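Local coordinates for Peptide/nickel transport system substrate-binding protein (Listeria monocytogenes serotype 1/2a, PDB 5KZT) that binds peptides and probably hands them to a membrane transporter for uptake, at residues A[50-55]-A[512-517]; A[32-37]-A[408-413]; A[308-313]-A[383-388]; A[446-451]-A[489-494]; A[429-434]-A[475-480]. All coordinates share one frame; numbering follows the deposited sequence.

Contact 1: residues A[50-55]-A[512-517]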
# COMPACT_ATOMS: atom_id res chain seq x y z
N TYR A 50 8.94 -16.06 3.18
CA TYR A 50 7.57 -16.54 3.24
C TYR A 50 6.80 -15.89 2.11
O TYR A 50 7.23 -14.88 1.58
CB TYR A 50 6.92 -16.16 4.57
CG TYR A 50 7.31 -17.05 5.74
CD1 TYR A 50 8.58 -17.00 6.31
CD2 TYR A 50 6.39 -17.95 6.30
CE1 TYR A 50 8.93 -17.82 7.38
CE2 TYR A 50 6.73 -18.76 7.35
CZ TYR A 50 7.99 -18.68 7.89
OH TYR A 50 8.30 -19.52 8.92
N ALA A 51 5.67 -16.47 1.76
CA ALA A 51 4.73 -15.87 0.85
C ALA A 51 3.32 -16.33 1.27
O ALA A 51 3.15 -17.47 1.71
CB ALA A 51 5.06 -16.29 -0.58
N LEU A 52 2.32 -15.44 1.15
CA LEU A 52 0.93 -15.78 1.51
C LEU A 52 0.41 -16.92 0.65
O LEU A 52 0.56 -16.90 -0.56
CB LEU A 52 0.01 -14.55 1.36
CG LEU A 52 -0.10 -13.68 2.63
CD1 LEU A 52 1.24 -13.45 3.28
CD2 LEU A 52 -0.84 -12.37 2.37
N ASP A 53 -0.18 -17.91 1.31
CA ASP A 53 -0.80 -19.05 0.66
C ASP A 53 -2.26 -18.77 0.29
O ASP A 53 -2.77 -17.66 0.49
CB ASP A 53 -0.66 -20.32 1.54
CG ASP A 53 -1.55 -20.31 2.79
OD1 ASP A 53 -2.46 -19.46 2.90
OD2 ASP A 53 -1.33 -21.17 3.66
N LYS A 54 -2.93 -19.78 -0.26
CA LYS A 54 -4.30 -19.62 -0.74
C LYS A 54 -5.30 -19.20 0.34
O LYS A 54 -6.33 -18.63 0.02
CB LYS A 54 -4.78 -20.91 -1.42
CG LYS A 54 -4.98 -22.09 -0.48
CD LYS A 54 -5.75 -23.20 -1.20
CE LYS A 54 -6.37 -24.18 -0.23
NZ LYS A 54 -5.33 -25.07 0.34
N ASP A 55 -5.01 -19.49 1.61
CA ASP A 55 -5.86 -19.03 2.72
C ASP A 55 -5.44 -17.71 3.37
O ASP A 55 -6.02 -17.34 4.40
CB ASP A 55 -5.95 -20.13 3.78
CG ASP A 55 -6.66 -21.35 3.28
OD1 ASP A 55 -7.60 -21.21 2.46
OD2 ASP A 55 -6.26 -22.46 3.71
N LYS A 512 -6.14 -13.38 -4.55
CA LYS A 512 -6.19 -12.04 -3.98
C LYS A 512 -5.69 -12.14 -2.55
O LYS A 512 -6.29 -12.79 -1.72
CB LYS A 512 -7.62 -11.47 -4.01
CG LYS A 512 -7.79 -10.08 -3.38
CD LYS A 512 -7.18 -8.99 -4.25
CE LYS A 512 -7.04 -7.68 -3.52
NZ LYS A 512 -5.92 -7.68 -2.54
N ASN A 513 -4.58 -11.47 -2.27
CA ASN A 513 -4.04 -11.46 -0.92
C ASN A 513 -4.79 -10.49 -0.03
O ASN A 513 -5.11 -9.38 -0.46
CB ASN A 513 -2.57 -11.14 -1.00
CG ASN A 513 -1.80 -12.19 -1.80
OD1 ASN A 513 -1.99 -13.38 -1.58
ND2 ASN A 513 -0.97 -11.76 -2.74
N PRO A 514 -5.08 -10.89 1.24
CA PRO A 514 -5.80 -10.01 2.14
C PRO A 514 -4.98 -8.85 2.69
O PRO A 514 -5.54 -7.94 3.27
CB PRO A 514 -6.24 -10.93 3.27
CG PRO A 514 -5.22 -12.00 3.30
CD PRO A 514 -4.80 -12.20 1.86
N PHE A 515 -3.66 -8.91 2.55
CA PHE A 515 -2.77 -7.80 2.94
C PHE A 515 -1.47 -8.03 2.20
O PHE A 515 -1.29 -9.06 1.53
CB PHE A 515 -2.56 -7.75 4.47
CG PHE A 515 -2.13 -9.07 5.08
CD1 PHE A 515 -0.80 -9.47 5.03
CD2 PHE A 515 -3.06 -9.89 5.72
CE1 PHE A 515 -0.40 -10.68 5.58
CE2 PHE A 515 -2.68 -11.10 6.28
CZ PHE A 515 -1.34 -11.50 6.22
N GLY A 516 -0.57 -7.07 2.28
CA GLY A 516 0.63 -7.12 1.45
C GLY A 516 0.33 -6.90 -0.03
O GLY A 516 -0.77 -6.46 -0.39
N PRO A 517 1.31 -7.20 -0.92
CA PRO A 517 1.07 -7.10 -2.37
C PRO A 517 -0.26 -7.73 -2.79
O PRO A 517 -0.61 -8.81 -2.31
CB PRO A 517 2.24 -7.87 -2.97
CG PRO A 517 3.35 -7.72 -1.97
CD PRO A 517 2.69 -7.64 -0.62
O HOH W 1 -3.45 -15.01 0.14
O HOH W 2 -6.09 -15.57 -0.44

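Contact 2: residues A[32-37]-A[408-413]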
# COMPACT_ATOMS: atom_id res chain seq x y z
N LYS A 32 12.68 0.03 -2.00
CA LYS A 32 12.20 1.41 -1.98
C LYS A 32 10.71 1.54 -2.30
O LYS A 32 10.08 2.51 -1.86
CB LYS A 32 13.02 2.28 -2.93
CG LYS A 32 14.49 2.38 -2.59
CD LYS A 32 15.19 3.33 -3.54
CE LYS A 32 16.67 3.35 -3.25
NZ LYS A 32 17.38 4.20 -4.22
N ALA A 33 10.15 0.60 -3.08
CA ALA A 33 8.74 0.63 -3.46
C ALA A 33 7.84 0.65 -2.22
O ALA A 33 8.04 -0.13 -1.28
CB ALA A 33 8.38 -0.55 -4.34
N ASP A 34 6.85 1.54 -2.25
CA ASP A 34 5.85 1.60 -1.18
C ASP A 34 4.41 1.75 -1.67
O ASP A 34 3.52 2.05 -0.89
CB ASP A 34 6.18 2.74 -0.20
CG ASP A 34 6.12 4.12 -0.84
OD1 ASP A 34 5.58 4.31 -1.96
OD2 ASP A 34 6.63 5.05 -0.16
N ASP A 35 4.18 1.44 -2.94
CA ASP A 35 2.87 1.62 -3.54
C ASP A 35 2.30 0.32 -4.06
O ASP A 35 3.03 -0.63 -4.35
CB ASP A 35 2.99 2.59 -4.70
CG ASP A 35 3.69 1.99 -5.86
OD1 ASP A 35 4.95 1.94 -5.85
OD2 ASP A 35 2.99 1.48 -6.77
N GLN A 36 0.98 0.29 -4.20
CA GLN A 36 0.32 -0.97 -4.52
C GLN A 36 0.68 -1.50 -5.92
O GLN A 36 0.68 -2.72 -6.12
CB GLN A 36 -1.19 -0.87 -4.34
CG GLN A 36 -1.95 -0.16 -5.44
CD GLN A 36 -3.47 -0.21 -5.20
OE1 GLN A 36 -4.12 0.83 -5.17
NE2 GLN A 36 -4.02 -1.41 -5.01
N VAL A 37 1.00 -0.60 -6.86
CA VAL A 37 1.29 -1.02 -8.24
C VAL A 37 2.64 -1.71 -8.32
O VAL A 37 2.75 -2.85 -8.80
CB VAL A 37 1.21 0.16 -9.23
CG1 VAL A 37 1.70 -0.22 -10.63
CG2 VAL A 37 -0.21 0.69 -9.30
N VAL A 408 3.54 10.87 -9.46
CA VAL A 408 3.76 12.29 -9.20
C VAL A 408 3.08 12.66 -7.87
O VAL A 408 3.66 13.39 -7.05
CB VAL A 408 3.26 13.17 -10.39
CG1 VAL A 408 3.38 14.67 -10.08
CG2 VAL A 408 4.04 12.86 -11.66
N ARG A 409 1.87 12.16 -7.64
CA ARG A 409 1.20 12.42 -6.36
C ARG A 409 2.07 11.94 -5.19
O ARG A 409 2.22 12.61 -4.16
CB ARG A 409 -0.18 11.75 -6.28
CG ARG A 409 -0.77 11.85 -4.89
CD ARG A 409 -2.25 11.58 -4.87
NE ARG A 409 -2.62 10.20 -5.21
CZ ARG A 409 -2.59 9.16 -4.38
NH1 ARG A 409 -2.14 9.26 -3.14
NH2 ARG A 409 -3.02 7.98 -4.82
N LEU A 410 2.64 10.75 -5.36
CA LEU A 410 3.46 10.16 -4.31
C LEU A 410 4.74 10.96 -4.11
O LEU A 410 5.11 11.24 -2.97
CB LEU A 410 3.77 8.70 -4.63
CG LEU A 410 2.58 7.75 -4.62
CD1 LEU A 410 3.11 6.35 -4.83
CD2 LEU A 410 1.78 7.83 -3.34
N GLN A 411 5.37 11.39 -5.19
CA GLN A 411 6.57 12.25 -5.10
C GLN A 411 6.28 13.55 -4.38
O GLN A 411 7.05 13.99 -3.53
CB GLN A 411 7.15 12.57 -6.47
CG GLN A 411 7.83 11.39 -7.13
CD GLN A 411 8.27 11.64 -8.59
OE1 GLN A 411 7.63 12.39 -9.37
NE2 GLN A 411 9.38 11.02 -8.95
N ASN A 412 5.17 14.19 -4.77
CA ASN A 412 4.76 15.45 -4.14
C ASN A 412 4.42 15.22 -2.67
O ASN A 412 4.66 16.08 -1.82
CB ASN A 412 3.57 16.09 -4.86
CG ASN A 412 3.88 16.50 -6.28
OD1 ASN A 412 5.04 16.46 -6.71
ND2 ASN A 412 2.84 16.87 -7.03
N ASP A 413 3.84 14.06 -2.36
CA ASP A 413 3.55 13.68 -0.97
C ASP A 413 4.85 13.60 -0.17
O ASP A 413 4.98 14.29 0.86
CB ASP A 413 2.78 12.35 -0.92
CG ASP A 413 2.41 11.95 0.49
OD1 ASP A 413 1.55 12.66 1.09
OD2 ASP A 413 2.97 10.94 1.01

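Contact 3: residues A[308-313]-A[383-388]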
# COMPACT_ATOMS: atom_id res chain seq x y z
N ASP A 308 -22.00 6.59 -3.10
CA ASP A 308 -23.19 6.32 -3.94
C ASP A 308 -23.13 6.94 -5.33
O ASP A 308 -23.91 6.55 -6.20
CB ASP A 308 -24.48 6.88 -3.30
CG ASP A 308 -24.91 6.14 -2.03
OD1 ASP A 308 -24.34 5.08 -1.69
OD2 ASP A 308 -25.86 6.64 -1.36
N THR A 309 -22.31 7.97 -5.51
CA THR A 309 -22.27 8.74 -6.74
C THR A 309 -20.99 8.49 -7.51
O THR A 309 -21.03 8.18 -8.70
CB THR A 309 -22.37 10.26 -6.42
OG1 THR A 309 -23.56 10.48 -5.66
CG2 THR A 309 -22.39 11.12 -7.70
N VAL A 310 -19.86 8.63 -6.84
CA VAL A 310 -18.55 8.52 -7.51
C VAL A 310 -18.07 7.08 -7.68
O VAL A 310 -17.54 6.75 -8.73
CB VAL A 310 -17.49 9.36 -6.77
CG1 VAL A 310 -16.09 9.14 -7.35
CG2 VAL A 310 -17.89 10.83 -6.79
N LEU A 311 -18.25 6.24 -6.67
CA LEU A 311 -17.68 4.88 -6.67
C LEU A 311 -18.63 3.80 -7.20
O LEU A 311 -18.33 3.14 -8.19
CB LEU A 311 -17.20 4.53 -5.27
CG LEU A 311 -16.06 5.43 -4.76
CD1 LEU A 311 -15.69 5.07 -3.34
CD2 LEU A 311 -14.82 5.34 -5.65
N LYS A 312 -19.76 3.63 -6.54
CA LYS A 312 -20.81 2.69 -6.97
C LYS A 312 -20.28 1.27 -7.22
O LYS A 312 -20.68 0.61 -8.18
CB LYS A 312 -21.50 3.20 -8.25
CG LYS A 312 -22.25 4.52 -8.08
CD LYS A 312 -23.14 4.76 -9.29
CE LYS A 312 -24.00 5.99 -9.12
NZ LYS A 312 -24.72 6.35 -10.36
N ASN A 313 -19.38 0.82 -6.35
CA ASN A 313 -18.61 -0.39 -6.62
C ASN A 313 -18.48 -1.29 -5.40
O ASN A 313 -17.59 -2.13 -5.35
CB ASN A 313 -17.21 -0.00 -7.15
CG ASN A 313 -16.39 0.78 -6.14
OD1 ASN A 313 -16.79 0.95 -5.00
ND2 ASN A 313 -15.22 1.26 -6.57
N SER A 383 -12.59 14.25 -7.54
CA SER A 383 -12.12 15.61 -7.25
C SER A 383 -13.18 16.69 -7.50
O SER A 383 -13.33 17.62 -6.69
CB SER A 383 -10.88 15.91 -8.05
OG SER A 383 -9.79 15.13 -7.55
N GLU A 384 -13.89 16.57 -8.62
CA GLU A 384 -14.99 17.51 -8.93
C GLU A 384 -16.13 17.42 -7.90
O GLU A 384 -16.70 18.44 -7.50
CB GLU A 384 -15.50 17.30 -10.38
CG GLU A 384 -14.65 18.05 -11.44
CD GLU A 384 -14.80 17.55 -12.88
OE1 GLU A 384 -14.51 18.34 -13.81
OE2 GLU A 384 -15.18 16.38 -13.12
N PHE A 385 -16.42 16.21 -7.42
CA PHE A 385 -17.41 16.01 -6.34
C PHE A 385 -16.98 16.68 -5.03
O PHE A 385 -17.77 17.37 -4.40
CB PHE A 385 -17.66 14.51 -6.11
CG PHE A 385 -18.76 14.21 -5.12
CD1 PHE A 385 -18.49 14.17 -3.75
CD2 PHE A 385 -20.05 13.92 -5.56
CE1 PHE A 385 -19.49 13.88 -2.84
CE2 PHE A 385 -21.05 13.62 -4.65
CZ PHE A 385 -20.77 13.61 -3.28
N ILE A 386 -15.74 16.45 -4.62
CA ILE A 386 -15.21 17.04 -3.40
C ILE A 386 -15.14 18.57 -3.51
O ILE A 386 -15.54 19.27 -2.58
CB ILE A 386 -13.84 16.42 -3.02
CG1 ILE A 386 -14.06 14.98 -2.57
CG2 ILE A 386 -13.17 17.17 -1.88
CD1 ILE A 386 -12.83 14.14 -2.62
N GLN A 387 -14.65 19.07 -4.64
CA GLN A 387 -14.66 20.52 -4.90
C GLN A 387 -16.08 21.09 -4.71
O GLN A 387 -16.27 22.09 -3.99
CB GLN A 387 -14.15 20.80 -6.31
CG GLN A 387 -14.27 22.25 -6.80
CD GLN A 387 -13.81 22.40 -8.24
OE1 GLN A 387 -14.43 21.88 -9.17
NE2 GLN A 387 -12.74 23.14 -8.43
N ASP A 388 -17.05 20.44 -5.36
CA ASP A 388 -18.48 20.81 -5.23
C ASP A 388 -18.93 20.86 -3.76
O ASP A 388 -19.52 21.86 -3.33
CB ASP A 388 -19.36 19.90 -6.15
CG ASP A 388 -20.59 19.26 -5.45
OD1 ASP A 388 -21.57 19.99 -5.17
OD2 ASP A 388 -20.59 17.98 -5.27

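Contact 4: residues A[446-451]-A[489-494]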
# COMPACT_ATOMS: atom_id res chain seq x y z
N ASN A 446 3.99 9.95 6.93
CA ASN A 446 3.22 11.03 7.57
C ASN A 446 3.14 12.16 6.54
O ASN A 446 2.11 12.32 5.89
CB ASN A 446 3.89 11.45 8.88
CG ASN A 446 3.18 12.59 9.60
OD1 ASN A 446 2.68 13.54 8.99
ND2 ASN A 446 3.19 12.52 10.91
N ARG A 447 4.24 12.91 6.36
CA ARG A 447 4.35 13.95 5.32
C ARG A 447 3.27 15.02 5.39
O ARG A 447 2.84 15.56 4.38
CB ARG A 447 4.37 13.31 3.92
CG ARG A 447 5.41 12.22 3.75
CD ARG A 447 6.83 12.76 3.89
NE ARG A 447 7.81 11.67 3.79
CZ ARG A 447 9.11 11.76 4.07
NH1 ARG A 447 9.66 12.91 4.49
NH2 ARG A 447 9.86 10.67 3.94
N MET A 448 2.83 15.31 6.61
CA MET A 448 1.86 16.35 6.84
C MET A 448 2.36 17.36 7.86
O MET A 448 1.67 18.33 8.13
CB MET A 448 0.58 15.70 7.38
CG MET A 448 -0.12 14.84 6.36
SD MET A 448 -1.69 14.21 6.98
CE MET A 448 -1.26 13.47 8.54
N SER A 449 3.56 17.13 8.41
CA SER A 449 4.03 17.81 9.63
C SER A 449 3.00 17.72 10.76
O SER A 449 2.80 18.66 11.53
CB SER A 449 4.45 19.26 9.33
OG SER A 449 5.54 19.29 8.42
N TYR A 450 2.36 16.55 10.85
CA TYR A 450 1.47 16.26 11.96
C TYR A 450 2.33 15.65 13.05
O TYR A 450 3.05 14.68 12.82
CB TYR A 450 0.37 15.29 11.57
CG TYR A 450 -0.38 14.74 12.77
CD1 TYR A 450 -1.20 15.55 13.54
CD2 TYR A 450 -0.22 13.40 13.16
CE1 TYR A 450 -1.87 15.05 14.64
CE2 TYR A 450 -0.88 12.89 14.26
CZ TYR A 450 -1.69 13.72 15.00
OH TYR A 450 -2.34 13.20 16.09
N SER A 451 2.22 16.20 14.26
CA SER A 451 3.00 15.73 15.40
C SER A 451 2.17 15.85 16.65
O SER A 451 1.81 16.97 17.06
CB SER A 451 4.26 16.58 15.56
OG SER A 451 5.07 16.14 16.64
N VAL A 489 -7.90 15.84 14.21
CA VAL A 489 -8.27 15.94 12.78
C VAL A 489 -7.00 15.93 11.88
O VAL A 489 -6.84 16.77 11.00
CB VAL A 489 -9.12 17.20 12.49
CG1 VAL A 489 -9.94 17.00 11.22
CG2 VAL A 489 -10.05 17.55 13.65
N ALA A 490 -6.09 14.99 12.15
CA ALA A 490 -4.85 14.85 11.36
C ALA A 490 -5.16 14.52 9.90
O ALA A 490 -4.48 14.98 8.97
CB ALA A 490 -3.98 13.75 11.95
N ILE A 491 -6.17 13.66 9.73
CA ILE A 491 -6.68 13.20 8.42
C ILE A 491 -8.18 13.03 8.50
O ILE A 491 -8.74 13.10 9.59
CB ILE A 491 -6.10 11.83 8.03
CG1 ILE A 491 -6.44 10.77 9.08
CG2 ILE A 491 -4.60 11.94 7.83
CD1 ILE A 491 -6.23 9.37 8.59
N GLN A 492 -8.83 12.80 7.37
CA GLN A 492 -10.26 12.49 7.34
C GLN A 492 -10.53 11.26 6.49
O GLN A 492 -10.54 11.34 5.27
CB GLN A 492 -11.09 13.69 6.83
CG GLN A 492 -12.60 13.44 6.64
CD GLN A 492 -13.34 12.94 7.89
OE1 GLN A 492 -12.84 12.08 8.61
NE2 GLN A 492 -14.54 13.49 8.15
N PRO A 493 -10.75 10.10 7.14
CA PRO A 493 -11.25 8.94 6.40
C PRO A 493 -12.50 9.27 5.57
O PRO A 493 -13.41 9.95 6.06
CB PRO A 493 -11.55 7.93 7.50
CG PRO A 493 -10.52 8.26 8.54
CD PRO A 493 -10.47 9.76 8.55
N LEU A 494 -12.53 8.80 4.33
CA LEU A 494 -13.62 9.08 3.42
C LEU A 494 -14.37 7.79 3.09
O LEU A 494 -15.58 7.74 3.26
CB LEU A 494 -13.11 9.74 2.14
CG LEU A 494 -13.71 11.12 1.86
CD1 LEU A 494 -12.95 11.86 0.78
CD2 LEU A 494 -15.19 10.99 1.50

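Contact 5: residues A[429-434]-A[475-480]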
# COMPACT_ATOMS: atom_id res chain seq x y z
N TYR A 429 0.09 -6.03 6.95
CA TYR A 429 -0.06 -7.16 7.85
C TYR A 429 -1.31 -6.91 8.69
O TYR A 429 -1.82 -5.79 8.70
CB TYR A 429 1.17 -7.33 8.74
CG TYR A 429 1.56 -6.09 9.52
CD1 TYR A 429 2.40 -5.12 8.97
CD2 TYR A 429 1.13 -5.93 10.84
CE1 TYR A 429 2.77 -3.99 9.70
CE2 TYR A 429 1.50 -4.82 11.57
CZ TYR A 429 2.31 -3.84 10.99
OH TYR A 429 2.64 -2.76 11.76
N GLN A 430 -1.75 -7.93 9.42
CA GLN A 430 -3.07 -7.91 10.05
C GLN A 430 -3.02 -7.47 11.52
O GLN A 430 -3.08 -8.27 12.43
CB GLN A 430 -3.76 -9.28 9.88
CG GLN A 430 -5.26 -9.20 10.10
CD GLN A 430 -5.93 -10.55 10.05
OE1 GLN A 430 -5.59 -11.38 9.19
NE2 GLN A 430 -6.89 -10.79 10.99
N ASP A 431 -2.93 -6.16 11.70
CA ASP A 431 -2.86 -5.54 13.02
C ASP A 431 -3.13 -4.05 12.78
O ASP A 431 -2.78 -3.54 11.72
CB ASP A 431 -1.45 -5.76 13.61
CG ASP A 431 -1.28 -5.17 15.00
OD1 ASP A 431 -1.55 -5.88 15.99
OD2 ASP A 431 -0.87 -4.00 15.12
N PRO A 432 -3.75 -3.34 13.75
CA PRO A 432 -4.04 -1.92 13.53
C PRO A 432 -2.82 -1.03 13.26
O PRO A 432 -2.95 -0.00 12.59
CB PRO A 432 -4.73 -1.50 14.83
CG PRO A 432 -5.30 -2.75 15.39
CD PRO A 432 -4.29 -3.80 15.06
N SER A 433 -1.67 -1.43 13.78
CA SER A 433 -0.43 -0.66 13.62
C SER A 433 -0.02 -0.42 12.18
O SER A 433 0.61 0.60 11.90
CB SER A 433 0.73 -1.31 14.39
OG SER A 433 1.05 -2.60 13.88
N THR A 434 -0.37 -1.32 11.26
CA THR A 434 -0.08 -1.05 9.85
C THR A 434 -0.66 0.30 9.39
O THR A 434 -0.03 1.01 8.60
CB THR A 434 -0.50 -2.21 8.91
OG1 THR A 434 0.03 -1.96 7.59
CG2 THR A 434 -2.02 -2.40 8.85
N ASP A 475 -5.56 -2.29 23.58
CA ASP A 475 -6.40 -1.22 24.16
C ASP A 475 -5.87 0.18 23.84
O ASP A 475 -6.63 1.09 23.53
CB ASP A 475 -6.59 -1.39 25.68
CG ASP A 475 -7.32 -2.69 26.05
OD1 ASP A 475 -7.92 -3.32 25.17
OD2 ASP A 475 -7.27 -3.08 27.23
N GLU A 476 -4.55 0.33 23.91
CA GLU A 476 -3.91 1.60 23.60
C GLU A 476 -4.04 1.97 22.13
O GLU A 476 -4.35 3.11 21.83
CB GLU A 476 -2.44 1.58 24.04
CG GLU A 476 -2.27 1.48 25.55
CD GLU A 476 -2.67 2.75 26.29
OE1 GLU A 476 -1.90 3.73 26.24
OE2 GLU A 476 -3.74 2.76 26.95
N MET A 477 -3.88 0.99 21.23
CA MET A 477 -4.11 1.23 19.80
C MET A 477 -5.52 1.73 19.51
O MET A 477 -5.71 2.59 18.66
CB MET A 477 -3.78 -0.02 18.96
CG MET A 477 -2.27 -0.28 18.85
SD MET A 477 -1.77 -1.52 17.65
CE MET A 477 -2.63 -2.96 18.29
N VAL A 478 -6.52 1.20 20.23
CA VAL A 478 -7.91 1.68 20.10
C VAL A 478 -7.96 3.17 20.45
O VAL A 478 -8.49 3.99 19.70
CB VAL A 478 -8.87 0.84 20.97
CG1 VAL A 478 -10.28 1.44 21.00
CG2 VAL A 478 -8.90 -0.60 20.48
N LYS A 479 -7.35 3.51 21.59
CA LYS A 479 -7.33 4.89 22.05
C LYS A 479 -6.64 5.84 21.07
O LYS A 479 -7.05 7.00 20.93
CB LYS A 479 -6.65 4.99 23.42
CG LYS A 479 -7.42 4.33 24.54
CD LYS A 479 -6.64 4.45 25.84
CE LYS A 479 -7.37 3.80 26.99
NZ LYS A 479 -8.74 4.38 27.14
N ALA A 480 -5.60 5.34 20.40
CA ALA A 480 -4.82 6.16 19.48
C ALA A 480 -5.66 6.77 18.38
O ALA A 480 -5.41 7.90 17.98
CB ALA A 480 -3.70 5.34 18.87

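Contact 1: residues A[50-55]-A[512-517]
Leu52 makes every apolar contact here, and its CD2 methyl does most of the touching. Leu52 CD2 lies over one face of the Phe515 ring, 4.0 Å from the ring centroid and 24° off the normal. This is a CH-pi contact, offset toward the rim near CE1. At chi1 51° the ring stays near its own backbone, and Leu52 CD2 meets both: it is 3.4 Å from Phe515 O. Leu52 CD2 is also 4.0 Å from Pro514 CD. Leu52 ends strand 50-52, which pairs with strand 58-60 in a small antiparallel sheet. The 512-517 loop lies between two short strands, with 456 residues between the segments. No direct hydrogen bond joins the segments; two waters and Gln511 link them. One water bridges Asp53 O and Asn513 OD1, and a second bridges Lys54 O and Lys512 O with longer bonds. Gln511 donates to both Asn513 OD1 and Leu52 O. Within the loop, Asn513 ND2 binds Pro517 O at 3.0 Å, and Lys512 NZ binds Asn513 O at 2.8 Å.

Contact 2: residues A[32-37]-A[408-413]
The carboxylates of Asp34 and Asp35 are the flat groups beside Leu410, and neither stacks on it. Asp34 meets it with one oxygen, Asp34 OD1, loosely at 4.3 Å from Leu410 CD1. Its other oxygen, OD2, is bound by Thr112 and Gln445. Asp35 touches through its aliphatic part: Asp35 CB is 3.8 Å from Leu410 CD1. Its carboxylate is turned to the backbone instead. A first torsion of 72° folds it back over the main chain, which lets Asp35 OD2 meet Val37 N at 2.9 Å in a weak, bent bond (120°). OD2 also accepts from Gly38 N. Asp35 is thus the N-cap of helix 36-45. One methyl of Leu410, from helix 406-414, therefore makes the whole direct contact, and no hydrogen bond crosses it. The bound peptide touches both sides. Asp34 and Gln36 hydrogen-bond it through their backbone, and Arg409 NH2 binds its backbone while NE pairs with Asp374. Asp34, Gln36 and Leu410 each pack on an acidic side chain of the peptide. The arrangement is that of a peptide-binding cleft, as in peptide-bound OppA-type solute-binding proteins.

Contact 3: residues A[308-313]-A[383-388]
Phe385 points its side chain at the last turn of helix 303-311 and meets Val310 and Thr309 side by side. Its first torsion (chi1 -174°) turns the ring away from the backbone N and outward from helix 377-393. Val310 crosses it obliquely. The CG2 methyl of Val310 touches the root of the side chain, 3.7 Å from Phe385 CB, and also nears CG and CD2. Thr309 crosses at about a right angle farther out, with Thr309 CB 4.0 Å from Phe385 CE2. The hydroxyl of Thr309 is bound to Ser305 O in its own helix. No hydrogen bond crosses between the segments. The 303-311 helix widens into a pi-type turn at 308-311, and Lys312 leaves it with positive phi. Val310 also rests on Asn378 and Ser382. Both helices lean on the mixed sheet: Leu311 on Tyr495 and Ile386 on Leu494, both of strand 491-503, with Ile386 also on Phe371 of strand 367-374.

Contact 4: residues A[446-451]-A[489-494]
The methyl of Ala490 sits almost exactly over the centre of the Tyr450 ring. Ala490 CB is 3.6 Å from the Tyr450 ring centroid and only 7° off the normal, so all six ring carbons are nearly equally close. This is a CH-pi contact with the whole face. An extended first torsion at Tyr450 (chi1 168°) swings the ring out to Ala490. The hydroxyl OH at the far end binds Asp488, just before the 489-494 segment, which probably limits how the ring can shift. Met448 makes the other half of the contact. Met448 SD is 3.5 Å from Ala490 O. A turn at its last torsion (chi3 -52°) brings Met448 CE 3.7 Å from Ile491 CG2, with the two side chains crossing at about a right angle. No hydrogen bond spans the segments. The 446-451 loop is shaped from within by Asn446. Asn446 OD1 accepts from Met448 N at 3.0 Å, an Asx turn, and Asn446 ND2 donates to Tyr450 O at 2.9 Å and also to Val440 O. All four touching residues are buried. The contact sits where helix 471-487 gives way to strand 491-503. Leu484 of that helix packs on Tyr450 and Ala490, Phe439 on Met448 and Ile491, and strand 264-277 lies alongside with Lys276 on Met448 and Tyr274 on Ile491.

Contact 5: residues A[429-434]-A[475-480]
The 429-434 segment runs extended and then turns into helix 433-436, bringing Pro432 CA 7.0 Å from Met477 CA on helix 471-487. Met477 alone carries the contact from its helix. Its thioether end, kinked at chi3 (-60°), fits against three residues in a row. Met477 CE lies 3.7 Å from Pro432 CD, and Met477 crosses the proline at about a right angle. Met477 SD is 3.7 Å from Asp431 OD2 and also faces Ser433 N and CB. These are packing contacts, and no hydrogen bond joins the segments. Asp431 precedes the turn leading into the short helix, and its side chain makes a capping bond. Asp431 OD2 accepts from Ser433 N at 3.0 Å, fairly straight at 159°. Ser433 OG donates to Asp431 OD2 at 2.7 Å. The two donors reach OD2 on its anti side, from opposite faces of the carboxylate. Arg473 of helix 471-487 makes a salt bridge to OD2 as well, which would probably favour the ionised form of this buried acid. Ser433 OG also lies 2.7 Å from Tyr429 OH, at the edge of that ring and in its plane. Thr434 CB lies over a face of the same ring, offset toward the rim, and Tyr156 stacks with Tyr429. Tyr336 of helix 336-340 packs on Pro432.

Contacts 4 and 5 are buried; contacts 1, 2 and 3 are only partly so. None has a direct hydrogen bond between its segments, but the polar chemistry differs. Waters bridge contact 1, bound peptide lies against contact 2, and contact 5 holds a carboxylate that makes a capping bond and a salt bridge with an arginine. Contact 3 is plain helix-to-helix packing, and contact 4 is a methyl on a ring beside a methionine. Helix 471-487 in contact 5 leads into strand 491-503 in contact 4. Contacts 3 and 4 touch through Ile386 and Leu494, contacts 2 and 4 through Asp413 and Arg447, and contacts 1 and 5 through Phe515 and Tyr429. Contacts 1 and 4 lie on opposite sides of the chain's centre.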